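6-aminohexanoate-dimer hydrolase (Bacillus anthracis, PDB 4GB7) probably hydrolyses the amide bond of 6-aminohexanoate dimers or related substrates, as a putative serine hydrolase of the beta-lactamase family. Local coordinates at residues 65-71 against 285-291; 191-197 against 236-241. One frame throughout, in Å; residues are numbered along the deposited sequence. Where two conformers were deposited one is given.

Interaction 1: residues 65-71 against 285-291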
# COMPACT_ATOMS: atom_id res chain seq x y z
N LEU A 65 -12.12 -9.09 -11.25
CA LEU A 65 -12.11 -8.09 -12.29
C LEU A 65 -10.99 -7.08 -12.05
O LEU A 65 -10.74 -6.69 -10.90
CB LEU A 65 -13.44 -7.35 -12.27
CG LEU A 65 -14.73 -8.17 -12.48
CD1 LEU A 65 -15.91 -7.19 -12.44
CD2 LEU A 65 -14.66 -9.00 -13.77
N ILE A 66 -10.34 -6.65 -13.14
CA ILE A 66 -9.17 -5.76 -13.06
C ILE A 66 -9.20 -4.67 -14.12
O ILE A 66 -9.82 -4.82 -15.18
CB ILE A 66 -7.85 -6.51 -13.16
CG1 ILE A 66 -7.62 -7.12 -14.55
CG2 ILE A 66 -7.76 -7.57 -12.08
CD1 ILE A 66 -6.17 -7.46 -14.86
N ASN A 67 -8.53 -3.56 -13.81
CA ASN A 67 -8.17 -2.55 -14.76
C ASN A 67 -6.67 -2.49 -14.84
O ASN A 67 -5.98 -2.32 -13.81
CB ASN A 67 -8.61 -1.16 -14.30
CG ASN A 67 -10.09 -0.98 -14.32
OD1 ASN A 67 -10.82 -1.80 -14.86
ND2 ASN A 67 -10.54 0.15 -13.76
N ASP A 68 -6.15 -2.63 -16.04
CA ASP A 68 -4.70 -2.60 -16.24
C ASP A 68 -4.10 -1.23 -15.97
O ASP A 68 -4.69 -0.18 -16.35
CB ASP A 68 -4.35 -3.02 -17.66
CG ASP A 68 -4.50 -4.49 -17.91
OD1 ASP A 68 -4.45 -5.33 -17.00
OD2 ASP A 68 -4.64 -4.79 -19.11
N VAL A 69 -2.90 -1.23 -15.39
CA VAL A 69 -2.06 -0.03 -15.22
C VAL A 69 -0.82 -0.24 -16.07
O VAL A 69 0.09 -0.96 -15.71
CB VAL A 69 -1.69 0.14 -13.74
CG1 VAL A 69 -0.72 1.30 -13.53
CG2 VAL A 69 -2.96 0.22 -12.91
N LYS A 70 -0.80 0.39 -17.24
CA LYS A 70 0.22 0.11 -18.24
C LYS A 70 1.56 0.76 -17.95
O LYS A 70 1.64 1.94 -17.54
CB LYS A 70 -0.25 0.58 -19.62
CG LYS A 70 -1.38 -0.25 -20.20
CD LYS A 70 -1.74 0.18 -21.61
CE LYS A 70 -2.46 1.52 -21.70
NZ LYS A 70 -2.60 2.07 -23.10
N ASN A 71 2.63 0.00 -18.19
CA ASN A 71 3.97 0.61 -18.25
C ASN A 71 4.19 1.17 -19.66
O ASN A 71 3.23 1.27 -20.44
CB ASN A 71 5.06 -0.40 -17.88
CG ASN A 71 5.32 -1.41 -18.97
OD1 ASN A 71 4.44 -1.72 -19.74
ND2 ASN A 71 6.52 -1.98 -18.98
N GLU A 285 6.98 -4.08 -16.00
CA GLU A 285 5.72 -4.75 -16.26
C GLU A 285 4.55 -3.84 -15.96
O GLU A 285 4.68 -2.83 -15.23
CB GLU A 285 5.57 -6.03 -15.40
CG GLU A 285 6.74 -7.02 -15.50
CD GLU A 285 6.92 -7.73 -16.83
OE1 GLU A 285 5.96 -7.72 -17.60
OE2 GLU A 285 8.04 -8.33 -17.05
N ASN A 286 3.42 -4.22 -16.54
CA ASN A 286 2.16 -3.62 -16.16
C ASN A 286 1.86 -3.90 -14.68
O ASN A 286 2.31 -4.91 -14.09
CB ASN A 286 1.00 -4.17 -17.01
CG ASN A 286 1.07 -3.77 -18.48
OD1 ASN A 286 1.71 -2.80 -18.85
ND2 ASN A 286 0.43 -4.56 -19.31
N ALA A 287 1.07 -3.03 -14.10
CA ALA A 287 0.41 -3.33 -12.85
C ALA A 287 -1.09 -3.46 -13.17
O ALA A 287 -1.50 -3.39 -14.35
CB ALA A 287 0.70 -2.27 -11.78
N TYR A 288 -1.88 -3.72 -12.17
CA TYR A 288 -3.33 -3.72 -12.32
C TYR A 288 -4.02 -3.50 -10.99
O TYR A 288 -3.46 -3.83 -9.92
CB TYR A 288 -3.84 -4.99 -12.99
CG TYR A 288 -3.61 -6.29 -12.27
CD1 TYR A 288 -4.44 -6.72 -11.19
CD2 TYR A 288 -2.59 -7.14 -12.69
CE1 TYR A 288 -4.21 -7.97 -10.58
CE2 TYR A 288 -2.39 -8.37 -12.09
CZ TYR A 288 -3.22 -8.78 -11.05
OH TYR A 288 -3.07 -10.01 -10.43
N TYR A 289 -5.21 -2.90 -11.05
CA TYR A 289 -6.08 -2.77 -9.90
C TYR A 289 -7.24 -3.75 -9.96
O TYR A 289 -7.93 -3.85 -10.98
CB TYR A 289 -6.77 -1.40 -9.85
CG TYR A 289 -5.99 -0.28 -9.24
CD1 TYR A 289 -5.94 -0.10 -7.84
CD2 TYR A 289 -5.30 0.63 -10.04
CE1 TYR A 289 -5.23 0.94 -7.27
CE2 TYR A 289 -4.61 1.68 -9.47
CZ TYR A 289 -4.58 1.86 -8.11
OH TYR A 289 -3.84 2.93 -7.63
N VAL A 290 -7.46 -4.44 -8.84
CA VAL A 290 -8.72 -5.13 -8.63
C VAL A 290 -9.82 -4.07 -8.57
O VAL A 290 -9.64 -2.99 -7.99
CB VAL A 290 -8.68 -5.98 -7.36
CG1 VAL A 290 -10.06 -6.45 -6.95
CG2 VAL A 290 -7.67 -7.13 -7.58
N THR A 291 -10.97 -4.41 -9.15
CA THR A 291 -12.11 -3.47 -9.17
C THR A 291 -13.39 -4.08 -8.58
O THR A 291 -13.50 -5.28 -8.45
CB THR A 291 -12.42 -2.97 -10.60
OG1 THR A 291 -13.08 -4.01 -11.35
CG2 THR A 291 -11.13 -2.50 -11.33
O HOH W 1 -13.20 -7.94 -8.92

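Interaction 2: residues 191-197 against 236-241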
# COMPACT_ATOMS: atom_id res chain seq x y z
N SER A 191 -13.28 9.53 11.06
CA SER A 191 -13.67 8.43 11.97
C SER A 191 -15.04 7.93 11.54
O SER A 191 -16.07 8.65 11.69
CB SER A 191 -13.68 8.91 13.42
OG SER A 191 -12.38 9.18 13.93
N VAL A 192 -15.07 6.72 11.02
CA VAL A 192 -16.25 6.18 10.40
C VAL A 192 -16.37 4.70 10.71
O VAL A 192 -15.37 3.95 10.75
CB VAL A 192 -16.15 6.37 8.86
CG1 VAL A 192 -16.93 5.33 8.09
CG2 VAL A 192 -16.55 7.80 8.45
N GLU A 193 -17.62 4.26 10.89
CA GLU A 193 -17.95 2.84 11.02
C GLU A 193 -18.99 2.50 9.93
O GLU A 193 -19.77 3.39 9.47
CB GLU A 193 -18.49 2.52 12.44
CG GLU A 193 -19.86 3.15 12.77
CD GLU A 193 -20.46 2.79 14.15
OE1 GLU A 193 -21.46 3.38 14.52
OE2 GLU A 193 -19.91 1.92 14.84
N TYR A 194 -19.02 1.24 9.54
CA TYR A 194 -19.95 0.72 8.58
C TYR A 194 -20.72 -0.40 9.24
O TYR A 194 -20.21 -1.04 10.19
CB TYR A 194 -19.21 0.11 7.36
CG TYR A 194 -18.14 1.01 6.72
CD1 TYR A 194 -18.47 1.97 5.77
CD2 TYR A 194 -16.82 0.90 7.07
CE1 TYR A 194 -17.50 2.75 5.19
CE2 TYR A 194 -15.85 1.67 6.49
CZ TYR A 194 -16.21 2.63 5.56
OH TYR A 194 -15.26 3.42 4.95
N PRO A 195 -21.91 -0.69 8.71
CA PRO A 195 -22.57 -1.92 9.12
C PRO A 195 -21.72 -3.13 8.78
O PRO A 195 -20.86 -3.07 7.91
CB PRO A 195 -23.85 -1.95 8.27
CG PRO A 195 -24.04 -0.57 7.76
CD PRO A 195 -22.70 0.08 7.74
N THR A 196 -21.94 -4.23 9.49
CA THR A 196 -21.33 -5.50 9.10
C THR A 196 -22.13 -6.27 8.05
O THR A 196 -21.57 -7.09 7.35
CB THR A 196 -21.13 -6.43 10.31
OG1 THR A 196 -22.40 -6.84 10.84
CG2 THR A 196 -20.28 -5.76 11.40
N HIS A 197 -23.45 -6.03 7.95
CA HIS A 197 -24.33 -6.84 7.07
C HIS A 197 -24.20 -8.32 7.36
O HIS A 197 -24.32 -9.17 6.49
CB HIS A 197 -24.04 -6.52 5.60
CG HIS A 197 -24.25 -5.07 5.29
ND1 HIS A 197 -25.47 -4.51 5.27
CD2 HIS A 197 -23.34 -4.04 5.05
CE1 HIS A 197 -25.36 -3.18 5.04
NE2 HIS A 197 -24.06 -2.90 4.88
N GLU A 236 -22.75 4.41 3.12
CA GLU A 236 -23.16 3.77 4.37
C GLU A 236 -22.38 4.26 5.62
O GLU A 236 -22.70 3.85 6.74
CB GLU A 236 -22.98 2.24 4.28
CG GLU A 236 -23.96 1.54 3.36
CD GLU A 236 -24.07 0.06 3.63
OE1 GLU A 236 -23.21 -0.51 4.34
OE2 GLU A 236 -25.03 -0.55 3.13
N ALA A 237 -21.35 5.10 5.42
CA ALA A 237 -20.48 5.56 6.50
C ALA A 237 -21.26 6.27 7.57
O ALA A 237 -22.13 7.12 7.27
CB ALA A 237 -19.38 6.48 5.98
N LYS A 238 -20.96 5.92 8.82
CA LYS A 238 -21.52 6.58 9.99
C LYS A 238 -20.38 7.21 10.78
O LYS A 238 -19.41 6.51 11.20
CB LYS A 238 -22.30 5.60 10.86
CG LYS A 238 -22.97 6.26 12.04
CD LYS A 238 -23.44 5.26 13.10
CE LYS A 238 -23.37 5.86 14.49
NZ LYS A 238 -21.98 6.30 14.86
N GLU A 239 -20.48 8.51 11.01
CA GLU A 239 -19.41 9.25 11.70
C GLU A 239 -19.36 8.89 13.21
O GLU A 239 -20.39 8.86 13.90
CB GLU A 239 -19.65 10.75 11.52
CG GLU A 239 -18.54 11.61 12.10
CD GLU A 239 -18.77 13.09 11.92
OE1 GLU A 239 -18.79 13.53 10.76
OE2 GLU A 239 -18.87 13.82 12.94
N THR A 240 -18.16 8.62 13.72
CA THR A 240 -17.99 8.25 15.10
C THR A 240 -17.15 9.26 15.86
O THR A 240 -17.08 9.20 17.06
CB THR A 240 -17.34 6.87 15.21
OG1 THR A 240 -16.10 6.87 14.55
CG2 THR A 240 -18.26 5.77 14.58
N ALA A 241 -16.48 10.17 15.16
CA ALA A 241 -15.82 11.31 15.78
C ALA A 241 -15.65 12.40 14.75
O ALA A 241 -15.74 12.13 13.55
CB ALA A 241 -14.50 10.95 16.43
O HOH W 2 -14.65 11.96 11.03

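Interaction 1: residues 65-71 against 285-291
Val69 and Ala287 face each other as an antiparallel hydrogen-bonded pair: the N-H of Val69 donates a hydrogen bond to Ala287 O (2.8 Å), and Ala287 N donates to Val69 O. Packing is tight here, with CB of Val69 3.9 Å from CB of Ala287. Val69 CG2 reaches Tyr289 CD2 at 3.7 Å. Trp278 of helix 269-278 touches both Val69 and Ala287, while Leu269 and Val273 touch the Tyr289 ring. Strand 66-69 is here the outermost member of a four-stranded antiparallel sheet and adds to strand 287-290, whose other neighbour is strand 303-305; Asn67 and Tyr289 form the second hydrogen-bonded pair. The other face is also closely packed at Ile66 and Tyr288. With chi1 at 68°, CG1 of Ile66 lies between the backbone N and the carbonyl carbon and carries CD1 over the Tyr288 ring, a CH-pi contact 4.2 Å from the centroid. Ile66 CG2 touches Tyr288 CD1 at 3.5 Å, and the phenol OH is hydrogen-bonded to the backbone N of Lys61. Thr291 CG2 lies 3.5 Å from CG of the Asn67 amide, which is hydrogen-bonded to Lys295 and Glu297. The solvent side is looser: exposed Asp68 brings OD1 no nearer than 4.1 Å to Tyr288 CB, and Lys70 is exposed too. Past the strands, Asn286 OD1 accepts from Asn71 N (3.0 Å); at the opposite end, a water links exposed Leu65, through its N, to Thr291 O.

Interaction 2: residues 191-197 against 236-241
His197 and Glu236 approach from opposite directions, the carboxylate oxygen at the ring edge: NE2 of the imidazole donates to Glu236 OE1 at 2.6 Å, almost straight at 175°. The oxygen lies in the ring plane and uses its syn lone pair, although the carboxylate is turned 37° from the ring. Pro195 CB sits over one face of the imidazole, toward the rim, and Pro195 CD lies 3.5 Å from Glu236 OE1. His197 ND1 is hydrogen-bonded to Asp225 OD1, so both ring nitrogens are held and the ring's rotation is fixed. Further along, Glu193 and Lys238 form a hydrogen-bonded pair of a two-stranded antiparallel ribbon, N to O at 2.9 Å both ways. Each side chain was modelled in two conformers; in one of them the two run alongside each other to a weak, provisional salt bridge between Glu193 OE1 and Lys238 NZ (3.0 Å). Thr240 N donates to Ser191 O. Val192 CG1 presses tightly against Ala237 CB (3.4 Å) and sits over the rim of one face of the Tyr194 ring. Phe177 of helix 176-179 touches Val192, Tyr194 and Ala237, while helix 206-214 meets Tyr194 and His197 through Gln210.

The two contacts share no secondary-structure element: their centres are 29 Å apart, nearest atoms about 15 Å, and interaction 2 is nested along the chain within the loop closed by interaction 1. Both are antiparallel pairings, but 65-71 with 285-291 extends a four-stranded sheet and is partly buried, whereas 191-197 with 236-241 is an isolated two-stranded ribbon at the surface, farther from the chain centre. Their side-chain chemistry differs accordingly. Interaction 1 relies largely on aliphatic and aromatic groups, including a helix-covered face; interaction 2 combines a histidine-carboxylate hydrogen bond with a small apolar patch and, in one modelled conformer, a weak salt bridge.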